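Local atomic coordinates of dextranase (Pseudarthrobacter oxydans, PDB entry 6NZS), a protein that catalyses the endohydrolysis of alpha-1,6-glucosidic linkages in dextran and belongs to glycoside hydrolase family 49. Residues 100-114 with 146-158. Residues are numbered along the deposited sequence; the frame is centred on the assembly and turned at random.
Sequences VSLRTGQTITSADQV and FSVEFEPQLYTAY
In the N-terminal Ig-like domain of this family 49 enzyme, Phe150, the last residue of strand 146-150, has its ring between Leu102 and Val114. Leu102 CB lies over one face of the ring, 4.2 Å from its centroid, and Val114 CG2 covers the opposite face at 3.8 Å; both are CH-pi contacts displaced toward the rim. Val100 O meets the ring edge at CZ, and Ile108 CD1 approaches CE2 obliquely. Val133 of strand 132-137 also packs on this ring. Val114 and Phe150 form an antiparallel non-hydrogen-bonded pair, beyond which Glu151 N donates to Gln113 O (2.8 Å). Where the chain turns after Phe150, Ile108 CG2 presses on Pro152 CD at 3.6 Å. A second, polar patch begins at Gln153, whose chain turns at the CB-CG bond (chi2 -69°) and brings NE2 to Gln106 OE1 at 2.8 Å, in the carbonyl plane and on a lone pair, with the two amides 79° apart. Gln106 OE1 also accepts from Thr104 OG1, which closes an ST turn by accepting from Gln106 N. With Gln153 OE1 taken by Asn184, both ends of that buried amide are bonded, which fixes its flip and ties the turn at 104-106 to the turn after Phe150.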
ATOM      1  N   VAL A 100       2.789  -4.701 -23.644  1.00 10.35           N
ATOM      2  CA  VAL A 100       3.651  -5.214 -22.582  1.00 10.70           C
ATOM      3  C   VAL A 100       4.338  -6.458 -23.113  1.00 11.02           C
ATOM      4  O   VAL A 100       3.669  -7.401 -23.554  1.00 10.47           O
ATOM      5  CB  VAL A 100       2.884  -5.538 -21.290  1.00 10.60           C
ATOM      6  CG1 VAL A 100       3.883  -5.858 -20.182  1.00 12.47           C
ATOM      7  CG2 VAL A 100       2.005  -4.370 -20.886  1.00 12.02           C
ATOM      8  N   SER A 101       5.667  -6.459 -23.072  1.00 10.27           N
ATOM      9  CA  SER A 101       6.479  -7.557 -23.577  1.00 11.73           C
ATOM     10  C   SER A 101       7.255  -8.182 -22.428  1.00 11.22           C
ATOM     11  O   SER A 101       7.846  -7.471 -21.605  1.00 11.26           O
ATOM     12  CB  SER A 101       7.460  -7.057 -24.634  1.00 13.53           C
ATOM     13  OG  SER A 101       6.762  -6.576 -25.769  1.00 15.95           O
ATOM     14  N   LEU A 102       7.250  -9.511 -22.382  1.00 11.76           N
ATOM     15  CA  LEU A 102       8.023 -10.266 -21.409  1.00 11.75           C
ATOM     16  C   LEU A 102       9.418 -10.488 -21.986  1.00 14.60           C
ATOM     17  O   LEU A 102       9.555 -10.943 -23.128  1.00 16.66           O
ATOM     18  CB  LEU A 102       7.317 -11.600 -21.159  1.00 13.88           C
ATOM     19  CG  LEU A 102       7.869 -12.558 -20.105  1.00 13.38           C
ATOM     20  CD1 LEU A 102       7.985 -11.894 -18.733  1.00 14.79           C
ATOM     21  CD2 LEU A 102       6.992 -13.800 -20.021  1.00 15.03           C
ATOM     22  N   ARG A 103      10.449 -10.159 -21.201  1.00 13.26           N
ATOM     23  CA  ARG A 103      11.838 -10.130 -21.657  1.00 14.25           C
ATOM     24  C   ARG A 103      12.593 -11.426 -21.403  1.00 15.08           C
ATOM     25  O   ARG A 103      13.756 -11.533 -21.809  1.00 18.62           O
ATOM     26  CB  ARG A 103      12.606  -9.005 -20.947  1.00 13.71           C
ATOM     27  CG  ARG A 103      12.201  -7.597 -21.338  1.00 14.79           C
ATOM     28  CD  ARG A 103      13.081  -6.543 -20.657  1.00 15.83           C
ATOM     29  NE  ARG A 103      14.518  -6.723 -20.902  1.00 19.00           N
ATOM     30  CZ  ARG A 103      15.174  -6.239 -21.956  1.00 17.99           C
ATOM     31  NH1 ARG A 103      14.533  -5.549 -22.889  1.00 22.09           N
ATOM     32  NH2 ARG A 103      16.475  -6.456 -22.088  1.00 20.71           N
ATOM     33  N   THR A 104      11.985 -12.399 -20.730  1.00 13.05           N
ATOM     34  CA  THR A 104      12.718 -13.537 -20.177  1.00 13.67           C
ATOM     35  C   THR A 104      13.020 -14.627 -21.194  1.00 16.69           C
ATOM     36  O   THR A 104      13.814 -15.524 -20.888  1.00 18.06           O
ATOM     37  CB  THR A 104      11.877 -14.176 -19.080  1.00 14.37           C
ATOM     38  OG1 THR A 104      10.622 -14.562 -19.652  1.00 15.05           O
ATOM     39  CG2 THR A 104      11.636 -13.196 -17.932  1.00 16.26           C
ATOM     40  N   GLY A 105      12.408 -14.590 -22.371  1.00 14.99           N
ATOM     41  CA  GLY A 105      12.441 -15.711 -23.283  1.00 16.33           C
ATOM     42  C   GLY A 105      11.279 -16.665 -23.131  1.00 14.85           C
ATOM     43  O   GLY A 105      11.100 -17.546 -23.984  1.00 17.38           O
ATOM     44  N   GLN A 106      10.488 -16.527 -22.073  1.00 14.47           N
ATOM     45  CA  GLN A 106       9.277 -17.314 -21.940  1.00 12.65           C
ATOM     46  C   GLN A 106       8.234 -16.820 -22.933  1.00 13.60           C
ATOM     47  O   GLN A 106       8.237 -15.658 -23.351  1.00 16.02           O
ATOM     48  CB  GLN A 106       8.719 -17.182 -20.527  1.00 14.07           C
ATOM     49  CG  GLN A 106       9.642 -17.739 -19.450  1.00 14.43           C
ATOM     50  CD  GLN A 106       9.261 -17.252 -18.073  1.00 14.84           C
ATOM     51  OE1 GLN A 106       9.188 -16.052 -17.839  1.00 15.20           O
ATOM     52  NE2 GLN A 106       9.003 -18.179 -17.158  1.00 17.99           N
ATOM     53  N   THR A 107       7.332 -17.717 -23.317  1.00 13.83           N
ATOM     54  CA  THR A 107       6.311 -17.382 -24.294  1.00 13.73           C
ATOM     55  C   THR A 107       4.927 -17.690 -23.742  1.00 14.14           C
ATOM     56  O   THR A 107       4.762 -18.415 -22.754  1.00 14.61           O
ATOM     57  CB  THR A 107       6.530 -18.122 -25.612  1.00 16.63           C
ATOM     58  OG1 THR A 107       6.589 -19.527 -25.360  1.00 18.73           O
ATOM     59  CG2 THR A 107       7.822 -17.649 -26.278  1.00 18.92           C
ATOM     60  N   ILE A 108       3.925 -17.108 -24.399  1.00 12.63           N
ATOM     61  CA  ILE A 108       2.527 -17.330 -24.065  1.00 13.15           C
ATOM     62  C   ILE A 108       1.799 -17.739 -25.336  1.00 13.53           C
ATOM     63  O   ILE A 108       2.220 -17.425 -26.450  1.00 15.48           O
ATOM     64  CB  ILE A 108       1.853 -16.096 -23.429  1.00 13.36           C
ATOM     65  CG1 ILE A 108       2.087 -14.848 -24.280  1.00 12.74           C
ATOM     66  CG2 ILE A 108       2.369 -15.883 -22.015  1.00 14.41           C
ATOM     67  CD1 ILE A 108       1.339 -13.624 -23.783  1.00 15.92           C
ATOM     68  N   THR A 109       0.692 -18.452 -25.151  1.00 13.35           N
ATOM     69  CA  THR A 109      -0.072 -18.954 -26.284  1.00 15.92           C
ATOM     70  C   THR A 109      -1.291 -18.102 -26.621  1.00 15.33           C
ATOM     71  O   THR A 109      -1.830 -18.231 -27.725  1.00 13.43           O
ATOM     72  CB  THR A 109      -0.461 -20.424 -26.060  1.00 19.40           C
ATOM     73  OG1 THR A 109      -1.102 -20.568 -24.794  1.00 25.43           O
ATOM     74  CG2 THR A 109       0.785 -21.308 -26.086  1.00 25.37           C
ATOM     75  N   SER A 110      -1.715 -17.211 -25.733  1.00 12.90           N
ATOM     76  CA  SER A 110      -2.901 -16.409 -25.989  1.00 12.69           C
ATOM     77  C   SER A 110      -2.902 -15.230 -25.038  1.00 13.87           C
ATOM     78  O   SER A 110      -2.186 -15.216 -24.031  1.00 13.92           O
ATOM     79  CB  SER A 110      -4.171 -17.233 -25.777  1.00 13.36           C
ATOM     80  OG  SER A 110      -4.364 -17.490 -24.401  1.00 13.89           O
ATOM     81  N   ALA A 111      -3.757 -14.255 -25.346  1.00 13.57           N
ATOM     82  CA  ALA A 111      -3.920 -13.116 -24.457  1.00 13.40           C
ATOM     83  C   ALA A 111      -4.537 -13.520 -23.127  1.00 14.82           C
ATOM     84  O   ALA A 111      -4.380 -12.795 -22.136  1.00 15.25           O
ATOM     85  CB  ALA A 111      -4.763 -12.032 -25.136  1.00 16.49           C
ATOM     86  N   ASP A 112      -5.214 -14.670 -23.083  1.00 14.16           N
ATOM     87  CA  ASP A 112      -5.762 -15.169 -21.828  1.00 15.52           C
ATOM     88  C   ASP A 112      -4.671 -15.542 -20.837  1.00 15.76           C
ATOM     89  O   ASP A 112      -4.940 -15.603 -19.631  1.00 17.28           O
ATOM     90  CB  ASP A 112      -6.655 -16.385 -22.075  1.00 17.79           C
ATOM     91  CG  ASP A 112      -7.564 -16.682 -20.898  1.00 23.70           C
ATOM     92  OD1 ASP A 112      -8.292 -15.763 -20.471  1.00 25.30           O
ATOM     93  OD2 ASP A 112      -7.556 -17.826 -20.407  1.00 24.51           O
ATOM     94  N   GLN A 113      -3.453 -15.791 -21.311  1.00 13.87           N
ATOM     95  CA  GLN A 113      -2.325 -16.045 -20.423  1.00 13.13           C
ATOM     96  C   GLN A 113      -1.709 -14.769 -19.872  1.00 13.18           C
ATOM     97  O   GLN A 113      -0.678 -14.828 -19.193  1.00 14.48           O
ATOM     98  CB  GLN A 113      -1.276 -16.922 -21.113  1.00 14.35           C
ATOM     99  CG  GLN A 113      -1.736 -18.368 -21.284  1.00 15.68           C
ATOM    100  CD  GLN A 113      -0.594 -19.320 -21.551  1.00 17.85           C
ATOM    101  OE1 GLN A 113       0.412 -18.948 -22.145  1.00 21.90           O
ATOM    102  NE2 GLN A 113      -0.743 -20.563 -21.099  1.00 23.68           N
ATOM    103  N   VAL A 114      -2.309 -13.616 -20.136  1.00 12.15           N
ATOM    104  CA  VAL A 114      -1.973 -12.389 -19.431  1.00 13.23           C
ATOM    105  C   VAL A 114      -3.231 -11.945 -18.709  1.00 15.62           C
ATOM    106  O   VAL A 114      -4.202 -11.518 -19.349  1.00 16.92           O
ATOM    107  CB  VAL A 114      -1.469 -11.290 -20.371  1.00 12.28           C
ATOM    108  CG1 VAL A 114      -1.161 -10.035 -19.563  1.00 13.45           C
ATOM    109  CG2 VAL A 114      -0.243 -11.753 -21.124  1.00 15.20           C
ATOM    110  N   PHE A 146      -2.832  -1.005 -12.018  1.00  7.38           N
ATOM    111  CA  PHE A 146      -3.196  -2.412 -12.142  1.00  8.89           C
ATOM    112  C   PHE A 146      -1.964  -3.267 -12.390  1.00  8.07           C
ATOM    113  O   PHE A 146      -0.896  -2.770 -12.764  1.00  9.33           O
ATOM    114  CB  PHE A 146      -4.256  -2.629 -13.243  1.00  9.10           C
ATOM    115  CG  PHE A 146      -3.828  -2.189 -14.622  1.00  9.69           C
ATOM    116  CD1 PHE A 146      -3.914  -0.860 -15.001  1.00 10.42           C
ATOM    117  CD2 PHE A 146      -3.365  -3.122 -15.544  1.00 10.19           C
ATOM    118  CE1 PHE A 146      -3.529  -0.469 -16.271  1.00 10.46           C
ATOM    119  CE2 PHE A 146      -2.978  -2.750 -16.810  1.00 10.67           C
ATOM    120  CZ  PHE A 146      -3.070  -1.419 -17.182  1.00  9.67           C
ATOM    121  N   SER A 147      -2.145  -4.573 -12.195  1.00  7.77           N
ATOM    122  CA  SER A 147      -1.099  -5.573 -12.329  1.00  6.83           C
ATOM    123  C   SER A 147      -1.310  -6.366 -13.615  1.00  9.23           C
ATOM    124  O   SER A 147      -2.442  -6.748 -13.946  1.00  9.36           O
ATOM    125  CB  SER A 147      -1.189  -6.522 -11.129  1.00  8.13           C
ATOM    126  OG  SER A 147      -0.317  -7.623 -11.291  1.00  9.00           O
ATOM    127  N   VAL A 148      -0.212  -6.614 -14.331  1.00  8.25           N
ATOM    128  CA  VAL A 148      -0.198  -7.394 -15.569  1.00  9.21           C
ATOM    129  C   VAL A 148       0.534  -8.704 -15.286  1.00  8.20           C
ATOM    130  O   VAL A 148       1.709  -8.695 -14.894  1.00  9.40           O
ATOM    131  CB  VAL A 148       0.485  -6.608 -16.701  1.00  9.18           C
ATOM    132  CG1 VAL A 148       0.567  -7.441 -17.971  1.00 10.81           C
ATOM    133  CG2 VAL A 148      -0.252  -5.293 -16.953  1.00 11.10           C
ATOM    134  N   GLU A 149      -0.159  -9.830 -15.467  1.00  9.01           N
ATOM    135  CA  GLU A 149       0.284 -11.116 -14.914  1.00  7.69           C
ATOM    136  C   GLU A 149       0.428 -12.155 -16.027  1.00  9.55           C
ATOM    137  O   GLU A 149      -0.557 -12.770 -16.454  1.00 10.31           O
ATOM    138  CB  GLU A 149      -0.678 -11.561 -13.812  1.00  9.40           C
ATOM    139  CG  GLU A 149      -0.990 -10.405 -12.856  1.00  8.54           C
ATOM    140  CD  GLU A 149      -1.515 -10.808 -11.493  1.00  9.41           C
ATOM    141  OE1 GLU A 149      -1.850 -11.996 -11.273  1.00 10.87           O
ATOM    142  OE2 GLU A 149      -1.573  -9.913 -10.632  1.00  9.82           O
ATOM    143  N   PHE A 150       1.659 -12.357 -16.492  1.00  8.30           N
ATOM    144  CA  PHE A 150       1.929 -13.378 -17.499  1.00  9.05           C
ATOM    145  C   PHE A 150       1.965 -14.747 -16.821  1.00  8.78           C
ATOM    146  O   PHE A 150       2.689 -14.943 -15.836  1.00  9.76           O
ATOM    147  CB  PHE A 150       3.280 -13.116 -18.165  1.00  9.01           C
ATOM    148  CG  PHE A 150       3.273 -12.000 -19.174  1.00  9.18           C
ATOM    149  CD1 PHE A 150       3.269 -10.669 -18.768  1.00 10.75           C
ATOM    150  CD2 PHE A 150       3.315 -12.285 -20.529  1.00 10.37           C
ATOM    151  CE1 PHE A 150       3.284  -9.643 -19.704  1.00 10.75           C
ATOM    152  CE2 PHE A 150       3.327 -11.261 -21.468  1.00 12.05           C
ATOM    153  CZ  PHE A 150       3.309  -9.944 -21.053  1.00 11.01           C
ATOM    154  N   GLU A 151       1.186 -15.691 -17.347  1.00  9.32           N
ATOM    155  CA  GLU A 151       1.111 -17.028 -16.758  1.00 10.52           C
ATOM    156  C   GLU A 151       2.464 -17.687 -16.479  1.00  9.75           C
ATOM    157  O   GLU A 151       2.623 -18.251 -15.381  1.00 10.52           O
ATOM    158  CB  GLU A 151       0.187 -17.926 -17.596  1.00 13.20           C
ATOM    159  CG  GLU A 151      -0.280 -19.168 -16.856  1.00 19.77           C
ATOM    160  CD  GLU A 151      -1.231 -19.998 -17.690  1.00 31.42           C
ATOM    161  OE1 GLU A 151      -2.276 -19.457 -18.117  1.00 32.80           O
ATOM    162  OE2 GLU A 151      -0.927 -21.185 -17.927  1.00 36.75           O
ATOM    163  N   PRO A 152       3.460 -17.655 -17.376  1.00  9.35           N
ATOM    164  CA  PRO A 152       4.748 -18.299 -17.059  1.00 10.03           C
ATOM    165  C   PRO A 152       5.497 -17.670 -15.895  1.00  9.97           C
ATOM    166  O   PRO A 152       6.439 -18.295 -15.386  1.00 12.88           O
ATOM    167  CB  PRO A 152       5.553 -18.168 -18.362  1.00 14.23           C
ATOM    168  CG  PRO A 152       4.559 -17.848 -19.412  1.00 19.61           C
ATOM    169  CD  PRO A 152       3.428 -17.145 -18.762  1.00 11.36           C
ATOM    170  N   GLN A 153       5.125 -16.463 -15.461  1.00  9.60           N
ATOM    171  CA  GLN A 153       5.752 -15.816 -14.315  1.00  9.38           C
ATOM    172  C   GLN A 153       5.114 -16.199 -12.984  1.00 10.69           C
ATOM    173  O   GLN A 153       5.678 -15.880 -11.931  1.00 11.63           O
ATOM    174  CB  GLN A 153       5.737 -14.295 -14.515  1.00 10.70           C
ATOM    175  CG  GLN A 153       6.859 -13.817 -15.419  1.00 11.58           C
ATOM    176  CD  GLN A 153       8.202 -13.973 -14.750  1.00 12.50           C
ATOM    177  OE1 GLN A 153       8.384 -13.545 -13.613  1.00 12.14           O
ATOM    178  NE2 GLN A 153       9.138 -14.621 -15.427  1.00 13.65           N
ATOM    179  N   LEU A 154       3.971 -16.873 -12.998  1.00 10.07           N
ATOM    180  CA  LEU A 154       3.292 -17.210 -11.756  1.00  9.31           C
ATOM    181  C   LEU A 154       4.083 -18.237 -10.962  1.00 10.96           C
ATOM    182  O   LEU A 154       4.664 -19.170 -11.520  1.00 12.73           O
ATOM    183  CB  LEU A 154       1.899 -17.773 -12.043  1.00 10.51           C
ATOM    184  CG  LEU A 154       0.912 -16.827 -12.731  1.00 10.47           C
ATOM    185  CD1 LEU A 154      -0.429 -17.513 -12.941  1.00 13.61           C
ATOM    186  CD2 LEU A 154       0.759 -15.551 -11.905  1.00 10.93           C
ATOM    187  N   TYR A 155       4.067 -18.074  -9.646  1.00 10.19           N
ATOM    188  CA  TYR A 155       4.545 -19.085  -8.716  1.00 10.70           C
ATOM    189  C   TYR A 155       3.552 -19.134  -7.559  1.00 10.34           C
ATOM    190  O   TYR A 155       2.746 -18.217  -7.361  1.00 10.29           O
ATOM    191  CB  TYR A 155       5.964 -18.765  -8.196  1.00 10.28           C
ATOM    192  CG  TYR A 155       5.889 -17.797  -7.041  1.00  9.96           C
ATOM    193  CD1 TYR A 155       5.608 -16.455  -7.267  1.00  9.32           C
ATOM    194  CD2 TYR A 155       6.007 -18.232  -5.721  1.00  9.14           C
ATOM    195  CE1 TYR A 155       5.466 -15.569  -6.230  1.00 10.57           C
ATOM    196  CE2 TYR A 155       5.862 -17.354  -4.674  1.00  9.89           C
ATOM    197  CZ  TYR A 155       5.592 -16.018  -4.931  1.00 10.74           C
ATOM    198  OH  TYR A 155       5.437 -15.135  -3.891  1.00 12.54           O
ATOM    199  N   THR A 156       3.627 -20.196  -6.767  1.00  9.30           N
ATOM    200  CA  THR A 156       2.794 -20.326  -5.580  1.00 10.35           C
ATOM    201  C   THR A 156       3.674 -20.276  -4.342  1.00  9.41           C
ATOM    202  O   THR A 156       4.678 -20.998  -4.254  1.00 11.21           O
ATOM    203  CB  THR A 156       1.975 -21.620  -5.616  1.00 11.09           C
ATOM    204  OG1 THR A 156       1.098 -21.585  -6.757  1.00 11.89           O
ATOM    205  CG2 THR A 156       1.152 -21.792  -4.331  1.00 11.62           C
ATOM    206  N   ALA A 157       3.309 -19.409  -3.400  1.00  8.75           N
ATOM    207  CA  ALA A 157       3.931 -19.406  -2.082  1.00  8.46           C
ATOM    208  C   ALA A 157       3.229 -20.432  -1.202  1.00 10.29           C
ATOM    209  O   ALA A 157       1.993 -20.497  -1.180  1.00  9.96           O
ATOM    210  CB  ALA A 157       3.812 -18.021  -1.452  1.00 10.81           C
ATOM    211  N   TYR A 158       4.022 -21.235  -0.490  1.00  9.11           N
ATOM    212  CA  TYR A 158       3.518 -22.256   0.422  1.00 10.34           C
ATOM    213  C   TYR A 158       3.991 -21.990   1.843  1.00  9.06           C
ATOM    214  O   TYR A 158       5.049 -21.402   2.059  1.00  9.95           O
ATOM    215  CB  TYR A 158       4.043 -23.643   0.025  1.00 10.12           C
ATOM    216  CG  TYR A 158       3.553 -24.103  -1.318  1.00 11.52           C
ATOM    217  CD1 TYR A 158       4.238 -23.762  -2.479  1.00 10.89           C
ATOM    218  CD2 TYR A 158       2.409 -24.877  -1.431  1.00 11.74           C
ATOM    219  CE1 TYR A 158       3.793 -24.182  -3.723  1.00 12.76           C
ATOM    220  CE2 TYR A 158       1.957 -25.301  -2.675  1.00 12.85           C
ATOM    221  CZ  TYR A 158       2.646 -24.940  -3.813  1.00 13.36           C
ATOM    222  OH  TYR A 158       2.202 -25.367  -5.053  1.00 14.24           O
TER